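Side-chain contacts in N-isopropylammelide isopropylaminohydrolase (Burkholderia multivorans ATCC 17616, PDB 6NBO), which belongs to the amidohydrolase family and holds zinc ions in a metal site on a TIM-barrel fold: residues H250-G255 and T279-V284; P287-C292 and L337-E342. All blocks are in the same frame, centred on the assembly; numbering follows the deposited sequence.

Interaction 1 of 2, residues H250-G255 and T279-V284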
# COMPACT_ATOMS: atom_id res chain seq x y z
N HIS A 250 10.83 0.23 1.58
CA HIS A 250 11.91 -0.58 1.02
C HIS A 250 12.88 -1.01 2.12
O HIS A 250 12.90 -2.18 2.50
CB HIS A 250 12.61 0.16 -0.12
CG HIS A 250 11.67 0.57 -1.21
ND1 HIS A 250 10.69 -0.27 -1.71
CD2 HIS A 250 11.51 1.75 -1.87
CE1 HIS A 250 10.00 0.35 -2.64
NE2 HIS A 250 10.47 1.58 -2.76
N ALA A 251 13.67 -0.07 2.65
CA ALA A 251 14.51 -0.34 3.82
C ALA A 251 15.46 -1.51 3.58
O ALA A 251 15.69 -2.33 4.47
CB ALA A 251 13.65 -0.59 5.06
N PHE A 252 16.03 -1.57 2.37
CA PHE A 252 16.93 -2.65 2.00
C PHE A 252 18.08 -2.82 2.99
O PHE A 252 18.58 -3.94 3.17
CB PHE A 252 17.52 -2.41 0.60
CG PHE A 252 16.49 -2.21 -0.47
CD1 PHE A 252 15.30 -2.93 -0.47
CD2 PHE A 252 16.71 -1.30 -1.49
CE1 PHE A 252 14.36 -2.74 -1.46
CE2 PHE A 252 15.78 -1.10 -2.48
CZ PHE A 252 14.60 -1.82 -2.48
N CYS A 253 18.53 -1.73 3.62
CA CYS A 253 19.69 -1.86 4.50
C CYS A 253 19.43 -2.80 5.67
O CYS A 253 20.38 -3.36 6.23
CB CYS A 253 20.12 -0.49 5.03
SG CYS A 253 18.92 0.33 6.12
N LEU A 254 18.16 -3.01 6.03
CA LEU A 254 17.83 -3.95 7.09
C LEU A 254 18.15 -5.39 6.71
O LEU A 254 18.24 -6.24 7.60
CB LEU A 254 16.34 -3.81 7.47
CG LEU A 254 15.90 -2.48 8.10
CD1 LEU A 254 14.38 -2.39 8.27
CD2 LEU A 254 16.59 -2.27 9.45
N GLY A 255 18.32 -5.67 5.43
CA GLY A 255 18.85 -6.96 5.01
C GLY A 255 20.36 -7.02 4.90
O GLY A 255 20.92 -8.11 4.79
N THR A 279 8.24 -4.63 -0.87
CA THR A 279 7.64 -5.05 -2.13
C THR A 279 8.29 -6.33 -2.63
O THR A 279 8.01 -6.77 -3.75
CB THR A 279 7.74 -3.93 -3.16
OG1 THR A 279 9.11 -3.76 -3.54
CG2 THR A 279 7.20 -2.63 -2.56
N ALA A 280 9.16 -6.92 -1.80
CA ALA A 280 9.82 -8.18 -2.08
C ALA A 280 10.54 -8.23 -3.43
O ALA A 280 10.37 -9.19 -4.19
CB ALA A 280 8.82 -9.33 -1.98
N PRO A 281 11.38 -7.24 -3.74
CA PRO A 281 12.21 -7.35 -4.95
C PRO A 281 13.11 -8.57 -4.86
O PRO A 281 13.68 -8.88 -3.81
CB PRO A 281 13.02 -6.05 -4.95
CG PRO A 281 13.07 -5.66 -3.49
CD PRO A 281 11.73 -6.05 -2.95
N ALA A 282 13.23 -9.30 -5.98
CA ALA A 282 13.91 -10.58 -5.96
C ALA A 282 15.43 -10.47 -6.10
O ALA A 282 16.11 -11.49 -5.97
CB ALA A 282 13.36 -11.49 -7.07
N ALA A 283 15.98 -9.27 -6.34
CA ALA A 283 17.39 -9.13 -6.67
C ALA A 283 18.15 -8.17 -5.76
O ALA A 283 19.26 -7.75 -6.10
CB ALA A 283 17.55 -8.67 -8.13
N VAL A 284 17.58 -7.81 -4.61
CA VAL A 284 18.29 -7.02 -3.60
C VAL A 284 17.88 -7.51 -2.23
O VAL A 284 16.80 -8.08 -2.06
CB VAL A 284 17.98 -5.50 -3.76
CG1 VAL A 284 16.49 -5.27 -3.82
CG2 VAL A 284 18.60 -4.65 -2.65
O HOH W 1 10.77 -3.02 -1.43
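Phe252 and Val284 make the main contact here, a CH-pi interaction in which Val284 CG1 lies 4.1 Å from the centroid of the Phe252 ring and only 12° off its normal. Val284 places this methyl between its backbone N and carbonyl carbon (chi1 51°), which leaves CG2 to reach the root of the ring, 3.9 Å from Phe252 CG. A branched valine thus spreads two methyls over one aromatic face. The opposite face is met within the same segment by His250 CB, offset toward the rim. Pro281 comes obliquely, its CG 3.8 Å from Phe252 CE1, and its rigid ring adds a firm apolar surface.

A further, looser pair is Thr279 CG2 against the edge of the His250 imidazole at CE1, 4.1 Å away. Beside it a water joins the segments, lying 2.8 Å from His250 ND1 and accepting from Thr279 N at 3.1 Å.

Further out, the His250 side chain touches Asp304, another metal-site residue. Arg328 ties the loop at two carbonyls, NE to Pro281 O and NH2 to Val284 O. A zinc-binding histidine at the C-terminal end of a barrel strand, here 246-250, is characteristic of the amidohydrolase TIM barrel. The water on the imidazole, and loop packing that reaches His250 CB indirectly through Phe252, are consistent with the loop after strand 275-278 helping to position this metal ligand.

Interaction 2 of 2, residues P287-C292 and L337-E342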
# COMPACT_ATOMS: atom_id res chain seq x y z
N PRO A 287 14.29 -6.43 4.13
CA PRO A 287 14.01 -6.74 5.54
C PRO A 287 13.31 -8.09 5.65
O PRO A 287 12.40 -8.40 4.88
CB PRO A 287 13.11 -5.58 5.99
CG PRO A 287 12.60 -4.96 4.73
CD PRO A 287 13.64 -5.18 3.69
N SER A 288 13.79 -8.91 6.57
CA SER A 288 13.12 -10.16 6.87
C SER A 288 11.76 -9.87 7.49
O SER A 288 11.67 -9.18 8.51
CB SER A 288 13.98 -11.00 7.82
OG SER A 288 13.23 -12.04 8.41
N VAL A 289 10.69 -10.38 6.86
CA VAL A 289 9.36 -10.20 7.43
C VAL A 289 9.29 -10.79 8.83
O VAL A 289 8.74 -10.17 9.76
CB VAL A 289 8.30 -10.82 6.49
CG1 VAL A 289 6.97 -10.88 7.18
CG2 VAL A 289 8.21 -10.00 5.22
N LEU A 290 9.87 -11.98 9.03
CA LEU A 290 9.83 -12.59 10.36
C LEU A 290 10.67 -11.83 11.38
O LEU A 290 10.32 -11.79 12.57
CB LEU A 290 10.26 -14.05 10.29
CG LEU A 290 9.28 -14.91 9.47
CD1 LEU A 290 9.66 -16.37 9.55
CD2 LEU A 290 7.86 -14.70 9.96
N ALA A 291 11.80 -11.23 10.97
CA ALA A 291 12.57 -10.42 11.92
C ALA A 291 11.80 -9.18 12.34
O ALA A 291 11.80 -8.81 13.52
CB ALA A 291 13.93 -10.04 11.33
N CYS A 292 11.16 -8.50 11.38
CA CYS A 292 10.30 -7.37 11.74
C CYS A 292 9.21 -7.81 12.71
O CYS A 292 8.99 -7.18 13.75
CB CYS A 292 9.67 -6.77 10.47
SG CYS A 292 10.89 -6.08 9.36
N LEU A 337 2.66 -18.44 5.18
CA LEU A 337 1.88 -17.84 4.10
C LEU A 337 0.81 -16.89 4.66
O LEU A 337 0.51 -15.86 4.06
CB LEU A 337 1.23 -18.92 3.25
CG LEU A 337 2.04 -19.33 2.01
CD1 LEU A 337 3.47 -19.68 2.38
CD2 LEU A 337 1.39 -20.53 1.35
N GLU A 338 0.24 -17.23 5.81
CA GLU A 338 -0.74 -16.33 6.41
C GLU A 338 -0.07 -15.07 6.94
O GLU A 338 -0.70 -14.00 6.96
CB GLU A 338 -1.51 -17.06 7.52
CG GLU A 338 -2.38 -18.18 6.95
CD GLU A 338 -3.17 -18.91 8.02
OE1 GLU A 338 -3.45 -18.31 9.07
OE2 GLU A 338 -3.52 -20.09 7.80
N VAL A 339 1.19 -15.16 7.36
CA VAL A 339 1.93 -13.95 7.72
C VAL A 339 2.10 -13.07 6.49
O VAL A 339 1.97 -11.84 6.56
CB VAL A 339 3.29 -14.31 8.34
CG1 VAL A 339 4.16 -13.05 8.45
CG2 VAL A 339 3.10 -14.95 9.70
N ALA A 340 2.39 -13.68 5.34
CA ALA A 340 2.51 -12.89 4.12
C ALA A 340 1.17 -12.26 3.75
O ALA A 340 1.11 -11.09 3.35
CB ALA A 340 3.05 -13.75 2.97
N LEU A 341 0.08 -13.02 3.91
CA LEU A 341 -1.25 -12.46 3.63
C LEU A 341 -1.57 -11.30 4.57
O LEU A 341 -2.22 -10.32 4.17
CB LEU A 341 -2.31 -13.56 3.75
CG LEU A 341 -3.77 -13.16 3.50
CD1 LEU A 341 -3.94 -12.65 2.07
CD2 LEU A 341 -4.70 -14.34 3.77
N GLU A 342 -1.12 -11.38 5.83
CA GLU A 342 -1.30 -10.26 6.75
C GLU A 342 -0.68 -8.97 6.22
O GLU A 342 -1.19 -7.88 6.49
CB GLU A 342 -0.70 -10.63 8.12
CG GLU A 342 -0.96 -9.60 9.19
CD GLU A 342 -0.40 -9.97 10.56
OE1 GLU A 342 0.56 -10.78 10.63
OE2 GLU A 342 -0.91 -9.44 11.56
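Glu342 N donates to Glu338 O at 2.9 Å, part of the helical bonding that presents Val339 to Val289 and Leu290 on the other segment. The facing helix starts with Ser288 as its N-cap: Ser288 OG accepts from Ala291 N at 3.0 Å with an N-H...O angle of 158°. Serine suits this place because its short hydroxyl can reach back to a first-turn amide.

The contact itself is wholly apolar. Val289 CG1 and Val339 CG1 touch at 3.8 Å, each methyl anti to its own backbone N (chi1 169° in both), and the two side chains lie alongside one another, running antiparallel. Both are branched at CB, so a methyl is held close to each helix and can meet its counterpart without a long side chain. Leu290 adds the longer reach of its CD2, 4.3 Å from Val339 CG1, at the solvent-exposed margin.

Glu342 adds a charged tie between the same two helices, its OE1 in a salt bridge with Arg293 while OE2 pairs with Arg350. Helix 318-328 packs against both partners, through Ile325 on Val289 and Ala326 on Ala340; Phe331 lies against Val289 and Leu290, and helix 375-381 covers Leu337 and Leu341 of helix 334-342.

Along the chain, interaction 1 closes first: from strand 246-250 the polypeptide runs through helix 259-272 and strand 275-278 before 279-284 returns to meet 250-255. Interaction 2 opens three residues later, at Pro287, and its larger loop takes in strand 299-301 and helix 318-328 before closing at helix 334-342. The two loops follow in series, neither nesting nor crossing. They nevertheless touch, since Pro287 CD packs 3.3 Å from His250 O. Helix 318-328 supplies a second connection, with Ile325 reaching both Ala280 and Val289. Together the contacts link the zinc-bearing end of the barrel strands to the helices packed around them.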